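Putative cell surface protein (Streptococcus pyogenes, PDB 4OFQ) probably serves as a cell-surface adhesin of the antigen I/II family, the part described being its C-terminal beta-sandwich region, which binds calcium. Local coordinates at residues A[76-81]-A[99-104]; A[83-88]-A[92-97]; A[72-77]-A[159-164]. All blocks are in the same frame, centred on the assembly; numbering follows the deposited sequence.

Contact 1: A[76-81]-A[99-104]; sequences DGHSLV and MRHVLS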
ATOM      1  N   ASP A  76      -1.854  -7.619   7.432  1.00 10.11           N
ATOM      2  CA  ASP A  76      -2.654  -8.817   7.684  1.00 13.78           C
ATOM      3  C   ASP A  76      -1.786 -10.069   7.502  1.00 14.31           C
ATOM      4  O   ASP A  76      -1.553 -10.512   6.381  1.00  9.38           O
ATOM      5  CB  ASP A  76      -3.857  -8.858   6.732  1.00 12.59           C
ATOM      6  CG  ASP A  76      -4.720 -10.096   6.929  1.00 15.83           C
ATOM      7  OD1 ASP A  76      -4.491 -10.847   7.911  1.00 12.76           O
ATOM      8  OD2 ASP A  76      -5.627 -10.312   6.096  1.00 14.93           O
ATOM      9  N   GLY A  77      -1.300 -10.642   8.600  1.00  9.21           N
ATOM     10  CA  GLY A  77      -0.421 -11.800   8.494  1.00 11.06           C
ATOM     11  C   GLY A  77      -1.045 -12.996   7.782  1.00 11.33           C
ATOM     12  O   GLY A  77      -0.368 -13.788   7.139  1.00 12.28           O
ATOM     13  N   HIS A  78      -2.357 -13.114   7.891  1.00  9.40           N
ATOM     14  CA  HIS A  78      -3.085 -14.200   7.242  1.00 12.25           C
ATOM     15  C   HIS A  78      -3.202 -14.070   5.728  1.00 12.55           C
ATOM     16  O   HIS A  78      -3.659 -14.993   5.064  1.00 15.25           O
ATOM     17  CB  HIS A  78      -4.452 -14.325   7.902  1.00 12.98           C
ATOM     18  CG  HIS A  78      -4.348 -14.519   9.378  1.00 13.96           C
ATOM     19  ND1 HIS A  78      -4.047 -15.740   9.941  1.00 15.18           N
ATOM     20  CD2 HIS A  78      -4.406 -13.634  10.401  1.00 13.47           C
ATOM     21  CE1 HIS A  78      -3.967 -15.606  11.254  1.00 12.06           C
ATOM     22  NE2 HIS A  78      -4.182 -14.337  11.557  1.00 15.90           N
ATOM     23  N   SER A  79      -2.779 -12.933   5.187  1.00  8.71           N
ATOM     24  CA  SER A  79      -2.844 -12.713   3.736  1.00  8.53           C
ATOM     25  C   SER A  79      -1.568 -13.163   3.037  1.00  9.38           C
ATOM     26  O   SER A  79      -1.480 -13.109   1.803  1.00 12.27           O
ATOM     27  CB  SER A  79      -3.068 -11.224   3.425  1.00  8.90           C
ATOM     28  OG  SER A  79      -1.920 -10.446   3.762  1.00  8.79           O
ATOM     29  N   LEU A  80      -0.585 -13.622   3.807  1.00  8.57           N
ATOM     30  CA  LEU A  80       0.711 -13.986   3.221  1.00 10.07           C
ATOM     31  C   LEU A  80       0.584 -14.947   2.052  1.00  9.97           C
ATOM     32  O   LEU A  80      -0.084 -15.976   2.151  1.00 10.88           O
ATOM     33  CB  LEU A  80       1.659 -14.593   4.272  1.00 13.18           C
ATOM     34  CG  LEU A  80       2.977 -15.157   3.710  1.00 14.11           C
ATOM     35  CD1 LEU A  80       3.811 -14.045   3.026  1.00 10.94           C
ATOM     36  CD2 LEU A  80       3.822 -15.868   4.790  1.00 14.62           C
ATOM     37  N   VAL A  81       1.235 -14.609   0.949  1.00 10.28           N
ATOM     38  CA  VAL A  81       1.437 -15.552  -0.150  1.00 12.86           C
ATOM     39  C   VAL A  81       2.935 -15.768  -0.285  1.00 14.98           C
ATOM     40  O   VAL A  81       3.688 -14.804  -0.476  1.00 13.80           O
ATOM     41  CB  VAL A  81       0.887 -15.008  -1.484  1.00 13.14           C
ATOM     42  CG1 VAL A  81       1.261 -15.956  -2.664  1.00 14.68           C
ATOM     43  CG2 VAL A  81      -0.626 -14.792  -1.399  1.00 16.69           C
ATOM     44  N   MET A  99       6.790 -24.206   8.050  1.00 14.02           N
ATOM     45  CA  MET A  99       6.281 -22.839   8.054  1.00 15.84           C
ATOM     46  C   MET A  99       5.275 -22.690   9.188  1.00 17.77           C
ATOM     47  O   MET A  99       4.225 -23.334   9.172  1.00 15.96           O
ATOM     48  CB  MET A  99       5.612 -22.488   6.722  1.00 11.26           C
ATOM     49  CG  MET A  99       5.075 -21.058   6.704  1.00  9.81           C
ATOM     50  SD  MET A  99       4.435 -20.520   5.101  1.00 20.54           S
ATOM     51  CE  MET A  99       5.714 -21.013   3.976  1.00 24.37           C
ATOM     52  N   ARG A 100       5.596 -21.853  10.174  1.00 10.85           N
ATOM     53  CA  ARG A 100       4.747 -21.709  11.356  1.00 11.59           C
ATOM     54  C   ARG A 100       4.266 -20.274  11.513  1.00 14.81           C
ATOM     55  O   ARG A 100       5.075 -19.347  11.636  1.00 10.72           O
ATOM     56  CB  ARG A 100       5.500 -22.151  12.632  1.00 11.89           C
ATOM     57  CG  ARG A 100       5.760 -23.647  12.726  1.00 12.44           C
ATOM     58  CD  ARG A 100       6.656 -23.931  13.933  1.00 19.35           C
ATOM     59  NE  ARG A 100       6.958 -25.347  14.086  1.00 21.62           N
ATOM     60  CZ  ARG A 100       6.415 -26.128  15.014  1.00 20.73           C
ATOM     61  NH1 ARG A 100       5.533 -25.631  15.880  1.00 15.31           N
ATOM     62  NH2 ARG A 100       6.753 -27.406  15.073  1.00 17.06           N
ATOM     63  N   HIS A 101       2.950 -20.084  11.507  1.00 11.42           N
ATOM     64  CA  HIS A 101       2.404 -18.757  11.716  1.00 13.55           C
ATOM     65  C   HIS A 101       2.205 -18.636  13.216  1.00 14.55           C
ATOM     66  O   HIS A 101       1.277 -19.233  13.778  1.00 14.28           O
ATOM     67  CB  HIS A 101       1.079 -18.569  10.968  1.00 11.83           C
ATOM     68  CG  HIS A 101       0.628 -17.140  10.897  1.00 11.38           C
ATOM     69  ND1 HIS A 101      -0.608 -16.773  10.416  1.00 13.70           N
ATOM     70  CD2 HIS A 101       1.248 -15.990  11.261  1.00 14.79           C
ATOM     71  CE1 HIS A 101      -0.729 -15.458  10.468  1.00 17.78           C
ATOM     72  NE2 HIS A 101       0.385 -14.958  10.975  1.00 10.72           N
ATOM     73  N   VAL A 102       3.095 -17.905  13.875  1.00 11.65           N
ATOM     74  CA  VAL A 102       3.037 -17.793  15.331  1.00 12.52           C
ATOM     75  C   VAL A 102       2.270 -16.542  15.768  1.00 17.04           C
ATOM     76  O   VAL A 102       2.755 -15.418  15.611  1.00 15.62           O
ATOM     77  CB  VAL A 102       4.437 -17.786  15.942  1.00 12.86           C
ATOM     78  CG1 VAL A 102       4.341 -17.695  17.462  1.00 13.95           C
ATOM     79  CG2 VAL A 102       5.185 -19.043  15.508  1.00 12.73           C
ATOM     80  N   LEU A 103       1.078 -16.736  16.326  1.00 13.29           N
ATOM     81  CA  LEU A 103       0.213 -15.600  16.645  1.00 13.56           C
ATOM     82  C   LEU A 103       0.535 -15.030  18.026  1.00 15.57           C
ATOM     83  O   LEU A 103       0.209 -13.882  18.335  1.00 16.49           O
ATOM     84  CB  LEU A 103      -1.269 -15.983  16.530  1.00 13.80           C
ATOM     85  CG  LEU A 103      -1.707 -16.437  15.128  1.00 13.98           C
ATOM     86  CD1 LEU A 103      -3.195 -16.804  15.101  1.00 14.56           C
ATOM     87  CD2 LEU A 103      -1.379 -15.368  14.065  1.00 17.01           C
ATOM     88  N   SER A 104       1.185 -15.846  18.844  1.00 15.22           N
ATOM     89  CA  SER A 104       1.564 -15.468  20.199  1.00 16.39           C
ATOM     90  C   SER A 104       2.595 -16.475  20.690  1.00 19.83           C
ATOM     91  O   SER A 104       2.524 -17.653  20.355  1.00 19.87           O
ATOM     92  CB  SER A 104       0.349 -15.472  21.124  1.00 17.47           C
ATOM     93  OG  SER A 104       0.744 -15.427  22.492  1.00 18.82           O
TER
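His-101 swings its ring away from its own backbone N (CG anti, chi1 -167°) and points it across at the 76-81 corner. His-78 does the reverse: its CG is anti to the carbonyl carbon (chi1 -56°), which lays its ring across the path of His-101. The two rings form an offset edge-to-face pair. Their centroids are 4.6 Å apart and their planes meet at 62°. The edge of His-101 leads. Its CE1 sits over one face of the His-78 ring, toward the rim, and lies 3.3 Å from CE1 of His-78. Leu-103 joins from the opposite direction to His-78, and its CD2 comes to 3.8 Å from CE1 of that ring. The same methyl also lies over a face of the His-101 ring, toward the rim. Gly-77 meets the His-101 ring with its backbone; its C is 3.7 Å from His-101 CE1.

The contact belongs to a beta sandwich. Residues 77-79 turn the corner between strand 75-76 and strand 80-87, through two overlapping type I turns. Strand 97-102 is an edge strand of the other, mixed sheet. The corner is pinned from within by Asp-76 O, which accepts from two donors: Ser-79 N at 3.0 Å and Ser-79 OG at 2.6 Å. The hydroxyl lies in the carbonyl plane. A weak bond from His-78 N to Asp-76 OD1 adds to this.

The polar end of His-101 has a partner outside the two segments: NE2 is hydrogen-bonded to the hydroxyl of Tyr-70, a residue of the calcium site. The ring also stacks with Tyr-128. The hydroxyl of Tyr-128 in turn hydrogen-bonds to Gly-77 O.

Contact 2: A[83-88]-A[92-97]; sequences NSIKAA and DVTNLL
An Asx turn at Asp-92 starts the return of the chain after strand 80-87, and Val-93 ties it back to that strand. Val-93 N donates to Ile-85 O at 3.0 Å, nearly straight at 167°. The backbones of Lys-86 and Asp-92 form a single beta bridge here, with no longer ladder.

Asp-92 OD1 is the polar centre. It accepts from Thr-94 N at 3.1 Å and from Thr-94 OG1 at 2.8 Å, both reaching it from the same face of the carboxylate. The amide comes in from well above the plane, the hydroxyl on the syn side and less far out of the plane. Water 1 also donates to OD1 and accepts from Ile-85 N, so it bridges the turn to the strand; its bond from Lys-86 NZ is weak.

In the beta sandwich this turn leads out of the sheet of strand 80-87 toward strand 97-102 of the other sheet. A 3-10 segment, 94-96, makes the link. Ile-85 packs against the turn and the residues after it. Its CG2, anti to the backbone N, lies 3.7 Å from Val-93 CG2 and 3.9 Å from Leu-97 CD1. The Ile-85 and Val-93 side chains cross at about a right angle. On another side of Ile-85, CB is 3.7 Å from the methyl CG2 of Thr-94. Thr-94 turns OG1 between its backbone N and carbonyl carbon (chi1 55°), which sends the hydroxyl to Asp-92 and the methyl to Ile-85. The other Val-93 methyl, CG1, faces Ala-87 CB at 4.1 Å. Tyr-142 of helix 135-143 touches both Ala-87 and Val-93, while Tyr-151 packs on Ile-85.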
ATOM      1  N   ASN A  83       5.647 -16.563  -2.475  1.00 11.83           N
ATOM      2  CA  ASN A  83       5.862 -16.702  -3.912  1.00 10.48           C
ATOM      3  C   ASN A  83       6.947 -17.737  -4.220  1.00 10.47           C
ATOM      4  O   ASN A  83       6.821 -18.531  -5.161  1.00 14.95           O
ATOM      5  CB  ASN A  83       6.158 -15.339  -4.533  1.00 10.01           C
ATOM      6  CG  ASN A  83       5.070 -14.328  -4.218  1.00 15.79           C
ATOM      7  OD1 ASN A  83       3.901 -14.559  -4.507  1.00 12.32           O
ATOM      8  ND2 ASN A  83       5.441 -13.232  -3.575  1.00 12.95           N
ATOM      9  N   SER A  84       8.008 -17.727  -3.426  1.00 10.27           N
ATOM     10  CA  SER A  84       9.051 -18.731  -3.575  1.00 18.36           C
ATOM     11  C   SER A  84       9.989 -18.670  -2.379  1.00 12.29           C
ATOM     12  O   SER A  84      10.110 -17.634  -1.725  1.00 11.40           O
ATOM     13  CB  SER A  84       9.841 -18.480  -4.860  1.00 15.17           C
ATOM     14  OG  SER A  84      10.447 -17.197  -4.804  1.00 20.73           O
ATOM     15  N   ILE A  85      10.619 -19.797  -2.069  1.00 10.89           N
ATOM     16  CA  ILE A  85      11.730 -19.816  -1.118  1.00 10.86           C
ATOM     17  C   ILE A  85      12.799 -20.676  -1.770  1.00 11.64           C
ATOM     18  O   ILE A  85      12.613 -21.889  -1.938  1.00 13.24           O
ATOM     19  CB  ILE A  85      11.345 -20.418   0.239  1.00 16.19           C
ATOM     20  CG1 ILE A  85      10.107 -19.717   0.814  1.00 11.99           C
ATOM     21  CG2 ILE A  85      12.520 -20.300   1.220  1.00 12.46           C
ATOM     22  CD1 ILE A  85       9.677 -20.275   2.177  1.00 14.77           C
ATOM     23  N   LYS A  86      13.902 -20.043  -2.161  1.00 13.36           N
ATOM     24  CA  LYS A  86      14.887 -20.701  -3.005  1.00 13.61           C
ATOM     25  C   LYS A  86      16.306 -20.506  -2.525  1.00 16.39           C
ATOM     26  O   LYS A  86      16.691 -19.415  -2.094  1.00 15.45           O
ATOM     27  CB  LYS A  86      14.756 -20.218  -4.459  1.00 17.69           C
ATOM     28  CG  LYS A  86      13.533 -20.779  -5.173  1.00 24.01           C
ATOM     29  CD  LYS A  86      13.465 -20.315  -6.625  1.00 36.46           C
ATOM     30  CE  LYS A  86      12.680 -21.311  -7.482  1.00 41.89           C
ATOM     31  NZ  LYS A  86      11.385 -21.700  -6.866  1.00 38.44           N
ATOM     32  N   ALA A  87      17.082 -21.577  -2.604  1.00 20.18           N
ATOM     33  CA  ALA A  87      18.501 -21.498  -2.306  1.00 15.35           C
ATOM     34  C   ALA A  87      19.209 -20.855  -3.483  1.00 17.86           C
ATOM     35  O   ALA A  87      18.670 -20.799  -4.585  1.00 19.43           O
ATOM     36  CB  ALA A  87      19.069 -22.887  -2.043  1.00 15.04           C
ATOM     37  N   ALA A  88      20.427 -20.381  -3.245  1.00 17.69           N
ATOM     38  CA  ALA A  88      21.227 -19.739  -4.289  1.00 21.17           C
ATOM     39  C   ALA A  88      21.500 -20.634  -5.500  1.00 24.18           C
ATOM     40  O   ALA A  88      21.782 -20.137  -6.591  1.00 25.04           O
ATOM     41  CB  ALA A  88      22.522 -19.234  -3.713  1.00 19.62           C
ATOM     42  N   ASP A  92      14.239 -25.281  -4.910  1.00 15.49           N
ATOM     43  CA  ASP A  92      13.037 -24.934  -4.155  1.00 18.48           C
ATOM     44  C   ASP A  92      13.152 -25.619  -2.795  1.00 22.20           C
ATOM     45  O   ASP A  92      13.154 -26.847  -2.721  1.00 18.71           O
ATOM     46  CB  ASP A  92      11.796 -25.427  -4.903  1.00 19.31           C
ATOM     47  CG  ASP A  92      10.510 -25.231  -4.119  1.00 16.93           C
ATOM     48  OD1 ASP A  92      10.506 -24.488  -3.111  1.00 16.22           O
ATOM     49  OD2 ASP A  92       9.488 -25.825  -4.521  1.00 21.46           O
ATOM     50  N   VAL A  93      13.265 -24.837  -1.723  1.00 13.46           N
ATOM     51  CA  VAL A  93      13.482 -25.432  -0.400  1.00 13.34           C
ATOM     52  C   VAL A  93      12.251 -25.357   0.495  1.00 15.57           C
ATOM     53  O   VAL A  93      12.336 -25.662   1.692  1.00 17.77           O
ATOM     54  CB  VAL A  93      14.725 -24.836   0.330  1.00 13.56           C
ATOM     55  CG1 VAL A  93      15.984 -25.070  -0.478  1.00 14.41           C
ATOM     56  CG2 VAL A  93      14.537 -23.345   0.599  1.00 14.45           C
ATOM     57  N   THR A  94      11.110 -24.981  -0.084  1.00 13.39           N
ATOM     58  CA  THR A  94       9.879 -24.829   0.696  1.00 16.22           C
ATOM     59  C   THR A  94       9.508 -26.097   1.481  1.00 17.09           C
ATOM     60  O   THR A  94       9.049 -26.016   2.614  1.00 16.81           O
ATOM     61  CB  THR A  94       8.676 -24.391  -0.178  1.00 17.15           C
ATOM     62  OG1 THR A  94       8.505 -25.309  -1.261  1.00 18.74           O
ATOM     63  CG2 THR A  94       8.910 -22.998  -0.735  1.00 18.17           C
ATOM     64  N   ASN A  95       9.716 -27.268   0.884  1.00 14.37           N
ATOM     65  CA  ASN A  95       9.320 -28.510   1.542  1.00 19.10           C
ATOM     66  C   ASN A  95      10.334 -28.978   2.589  1.00 15.76           C
ATOM     67  O   ASN A  95      10.119 -29.991   3.258  1.00 17.33           O
ATOM     68  CB  ASN A  95       9.066 -29.613   0.515  1.00 28.01           C
ATOM     69  CG  ASN A  95       7.931 -29.270  -0.434  1.00 42.84           C
ATOM     70  OD1 ASN A  95       7.877 -29.767  -1.560  1.00 53.10           O
ATOM     71  ND2 ASN A  95       7.021 -28.407   0.013  1.00 45.09           N
ATOM     72  N   LEU A  96      11.437 -28.240   2.717  1.00 18.13           N
ATOM     73  CA  LEU A  96      12.478 -28.581   3.689  1.00 13.92           C
ATOM     74  C   LEU A  96      12.327 -27.786   4.972  1.00 14.11           C
ATOM     75  O   LEU A  96      13.106 -27.977   5.920  1.00 14.40           O
ATOM     76  CB  LEU A  96      13.863 -28.306   3.109  1.00 14.14           C
ATOM     77  CG  LEU A  96      14.157 -28.957   1.760  1.00 16.84           C
ATOM     78  CD1 LEU A  96      15.593 -28.680   1.363  1.00 16.55           C
ATOM     79  CD2 LEU A  96      13.876 -30.456   1.800  1.00 17.88           C
ATOM     80  N   LEU A  97      11.337 -26.888   4.990  1.00 14.23           N
ATOM     81  CA  LEU A  97      11.145 -25.950   6.094  1.00 12.85           C
ATOM     82  C   LEU A  97       9.740 -26.037   6.663  1.00 17.10           C
ATOM     83  O   LEU A  97       8.757 -26.033   5.911  1.00 19.68           O
ATOM     84  CB  LEU A  97      11.345 -24.506   5.600  1.00 13.38           C
ATOM     85  CG  LEU A  97      12.681 -24.160   4.941  1.00 14.35           C
ATOM     86  CD1 LEU A  97      12.575 -22.803   4.261  1.00 15.46           C
ATOM     87  CD2 LEU A  97      13.787 -24.146   5.986  1.00 11.99           C
TER
HETATM   88  O   HOH W   1      10.073 -21.875  -3.982  1.00 13.29           O

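Contact 3: A[72-77]-A[159-164]; sequences DEAIDG and QDFKKG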
ATOM      1  N   ASP A  72       1.996  -6.346  13.100  1.00 12.74           N
ATOM      2  CA  ASP A  72       0.709  -7.034  13.025  1.00 12.27           C
ATOM      3  C   ASP A  72      -0.519  -6.114  13.119  1.00 13.63           C
ATOM      4  O   ASP A  72      -1.631  -6.543  12.850  1.00 20.18           O
ATOM      5  CB  ASP A  72       0.643  -8.232  13.999  1.00 15.24           C
ATOM      6  CG  ASP A  72       0.618  -7.824  15.467  1.00 19.21           C
ATOM      7  OD1 ASP A  72       0.092  -6.743  15.811  1.00 16.80           O
ATOM      8  OD2 ASP A  72       1.116  -8.618  16.292  1.00 16.53           O
ATOM      9  N   GLU A  73      -0.305  -4.856  13.492  1.00 17.49           N
ATOM     10  CA  GLU A  73      -1.377  -3.854  13.486  1.00 19.42           C
ATOM     11  C   GLU A  73      -1.648  -3.370  12.065  1.00 17.48           C
ATOM     12  O   GLU A  73      -2.738  -2.890  11.748  1.00 18.03           O
ATOM     13  CB  GLU A  73      -0.992  -2.658  14.356  1.00 27.00           C
ATOM     14  CG  GLU A  73      -2.058  -1.569  14.436  1.00 41.39           C
ATOM     15  CD  GLU A  73      -1.495  -0.203  14.811  1.00 52.22           C
ATOM     16  OE1 GLU A  73      -0.353  -0.140  15.319  1.00 53.44           O
ATOM     17  OE2 GLU A  73      -2.197   0.810  14.587  1.00 51.29           O
ATOM     18  N   ALA A  74      -0.646  -3.506  11.208  1.00 11.75           N
ATOM     19  CA  ALA A  74      -0.682  -2.929   9.872  1.00 11.22           C
ATOM     20  C   ALA A  74      -0.879  -4.001   8.808  1.00 13.46           C
ATOM     21  O   ALA A  74      -1.794  -3.928   7.981  1.00 12.90           O
ATOM     22  CB  ALA A  74       0.616  -2.163   9.613  1.00 13.34           C
ATOM     23  N   ILE A  75      -0.008  -4.999   8.838  1.00 15.82           N
ATOM     24  CA  ILE A  75      -0.043  -6.071   7.867  1.00 12.63           C
ATOM     25  C   ILE A  75      -0.980  -7.172   8.328  1.00 11.07           C
ATOM     26  O   ILE A  75      -0.943  -7.581   9.484  1.00 10.74           O
ATOM     27  CB  ILE A  75       1.381  -6.627   7.640  1.00 12.46           C
ATOM     28  CG1 ILE A  75       2.136  -5.710   6.673  1.00  9.48           C
ATOM     29  CG2 ILE A  75       1.339  -8.027   7.098  1.00 12.77           C
ATOM     30  CD1 ILE A  75       3.646  -5.878   6.697  1.00  9.60           C
ATOM     31  N   ASP A  76      -1.854  -7.619   7.432  1.00 10.11           N
ATOM     32  CA  ASP A  76      -2.654  -8.817   7.684  1.00 13.78           C
ATOM     33  C   ASP A  76      -1.786 -10.069   7.502  1.00 14.31           C
ATOM     34  O   ASP A  76      -1.553 -10.512   6.381  1.00  9.38           O
ATOM     35  CB  ASP A  76      -3.857  -8.858   6.732  1.00 12.59           C
ATOM     36  CG  ASP A  76      -4.720 -10.096   6.929  1.00 15.83           C
ATOM     37  OD1 ASP A  76      -4.491 -10.847   7.911  1.00 12.76           O
ATOM     38  OD2 ASP A  76      -5.627 -10.312   6.096  1.00 14.93           O
ATOM     39  N   GLY A  77      -1.300 -10.642   8.600  1.00  9.21           N
ATOM     40  CA  GLY A  77      -0.421 -11.800   8.494  1.00 11.06           C
ATOM     41  C   GLY A  77      -1.045 -12.996   7.782  1.00 11.33           C
ATOM     42  O   GLY A  77      -0.368 -13.788   7.139  1.00 12.28           O
ATOM     43  N   GLN A 159      -7.652  -4.028   6.647  1.00 19.33           N
ATOM     44  CA  GLN A 159      -8.509  -2.932   6.192  1.00 27.48           C
ATOM     45  C   GLN A 159      -8.758  -1.874   7.268  1.00 23.96           C
ATOM     46  O   GLN A 159      -9.018  -0.717   6.946  1.00 26.84           O
ATOM     47  CB  GLN A 159      -9.813  -3.428   5.557  1.00 37.63           C
ATOM     48  CG  GLN A 159     -10.463  -4.611   6.243  1.00 52.49           C
ATOM     49  CD  GLN A 159     -11.520  -5.265   5.367  1.00 63.18           C
ATOM     50  OE1 GLN A 159     -11.197  -6.017   4.446  1.00 66.48           O
ATOM     51  NE2 GLN A 159     -12.787  -4.971   5.642  1.00 65.03           N
ATOM     52  N   ASP A 160      -8.635  -2.250   8.541  1.00 20.31           N
ATOM     53  CA  ASP A 160      -8.894  -1.282   9.611  1.00 23.11           C
ATOM     54  C   ASP A 160      -7.667  -0.439   9.990  1.00 24.64           C
ATOM     55  O   ASP A 160      -7.747   0.445  10.849  1.00 28.58           O
ATOM     56  CB  ASP A 160      -9.542  -1.941  10.848  1.00 30.11           C
ATOM     57  CG  ASP A 160      -8.661  -3.005  11.492  1.00 45.77           C
ATOM     58  OD1 ASP A 160      -7.449  -3.073  11.194  1.00 47.70           O
ATOM     59  OD2 ASP A 160      -9.192  -3.779  12.317  1.00 54.85           O
ATOM     60  N   PHE A 161      -6.538  -0.713   9.345  1.00 20.73           N
ATOM     61  CA  PHE A 161      -5.348   0.105   9.519  1.00 24.57           C
ATOM     62  C   PHE A 161      -5.400   1.238   8.497  1.00 25.03           C
ATOM     63  O   PHE A 161      -5.137   1.038   7.310  1.00 25.06           O
ATOM     64  CB  PHE A 161      -4.077  -0.736   9.356  1.00 24.87           C
ATOM     65  CG  PHE A 161      -2.805   0.034   9.594  1.00 18.09           C
ATOM     66  CD1 PHE A 161      -2.397   0.349  10.882  1.00 22.25           C
ATOM     67  CD2 PHE A 161      -2.022   0.442   8.526  1.00 20.56           C
ATOM     68  CE1 PHE A 161      -1.226   1.057  11.106  1.00 24.61           C
ATOM     69  CE2 PHE A 161      -0.855   1.149   8.737  1.00 14.69           C
ATOM     70  CZ  PHE A 161      -0.455   1.461  10.036  1.00 20.61           C
ATOM     71  N   LYS A 162      -5.752   2.429   8.971  1.00 25.69           N
ATOM     72  CA  LYS A 162      -6.098   3.539   8.087  1.00 33.46           C
ATOM     73  C   LYS A 162      -4.932   4.496   7.883  1.00 25.48           C
ATOM     74  O   LYS A 162      -4.869   5.213   6.886  1.00 25.56           O
ATOM     75  CB  LYS A 162      -7.281   4.317   8.670  1.00 38.96           C
ATOM     76  CG  LYS A 162      -8.488   3.463   9.020  1.00 44.76           C
ATOM     77  CD  LYS A 162      -9.351   3.181   7.804  1.00 51.62           C
ATOM     78  CE  LYS A 162     -10.685   2.568   8.215  1.00 59.94           C
ATOM     79  NZ  LYS A 162     -11.614   2.417   7.062  1.00 63.36           N
ATOM     80  N   LYS A 163      -4.027   4.519   8.853  1.00 29.91           N
ATOM     81  CA  LYS A 163      -2.862   5.383   8.783  1.00 35.85           C
ATOM     82  C   LYS A 163      -1.794   4.893   9.741  1.00 33.73           C
ATOM     83  O   LYS A 163      -2.081   4.167  10.695  1.00 40.85           O
ATOM     84  CB  LYS A 163      -3.237   6.828   9.134  1.00 39.71           C
ATOM     85  CG  LYS A 163      -3.598   7.045  10.603  1.00 38.22           C
ATOM     86  CD  LYS A 163      -3.898   8.516  10.878  1.00 49.75           C
ATOM     87  CE  LYS A 163      -4.347   8.754  12.314  1.00 54.09           C
ATOM     88  NZ  LYS A 163      -3.267   8.462  13.298  1.00 52.82           N
ATOM     89  N   GLY A 164      -0.563   5.312   9.486  1.00 24.27           N
ATOM     90  CA  GLY A 164       0.558   4.943  10.329  1.00 26.41           C
ATOM     91  C   GLY A 164       1.682   4.404   9.472  1.00 27.52           C
ATOM     92  O   GLY A 164       1.644   4.493   8.243  1.00 23.76           O
TER
HETATM   93  O   HOH W   2      -5.415  -2.967  12.771  1.00 27.44           O
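Phe-161 packs on Glu-73 and Ala-74 where two loops of the beta sandwich come together. The 159-164 loop joins strand 149-157 of one sheet to strand 164-174 of the other. The 72-77 segment leads into the short strand 75-76, which pairs with strand 149-157.

A single water links Asp-160 to the other loop. Asp-160 OD1 accepts from water 2 at 2.6 Å, and the same water donates to Glu-73 O at 2.9 Å. The water thus bridges a carboxylate and a backbone carbonyl, two acceptors that could not bond to each other directly.

Phe-161 carries the packing. Its CG is anti to the backbone N (chi1 -177°), which sends the ring over Ala-74. The methyl CB of Ala-74 stands over the centre of one face, 3.7 Å from the ring centroid and 9° off the normal. This is a CH-pi contact. Ala-74 CA lies over the same face, at 3.7 Å from CG of the ring. Glu-73 O approaches Phe-161 CD1 obliquely, at 3.4 Å. The Glu-73 carboxylate stands nearly perpendicular to the ring, at 85°, and its OE2 lies in the ring plane at the edge, 3.6 Å from CE1. Ile-166 of strand 164-174 touches both Ala-74 and Phe-161, which places the ring among the buried side chains of the sandwich.

Farther along, the backbone of Gly-164 is hydrogen-bonded to Leu-188. Just before it, the carbonyl O of Lys-163 lies over the opposite face of the Phe-161 ring from Ala-74, offset toward the rim and 3.1 Å above the ring plane.

From the N terminus, the chain first enters 72-77, which starts both contact 3 and, through the shared Asp-76 and Gly-77, contact 1. It then turns the corner into strand 80-87. Contact 2 closes the smallest loop, tying the end of that strand to the turn that leads to strand 97-102. Contact 1 closes next, so contact 2 is nested inside it; it joins the corner to the edge of the mixed sheet, near the calcium ion. Contact 3 closes last and also encloses contact 2. It joins the 72-77 loop to the loop between strands 149-157 and 164-174. Contacts 1 and 3 have centres about 14 Å apart; contact 2 lies farther along strand 80-87.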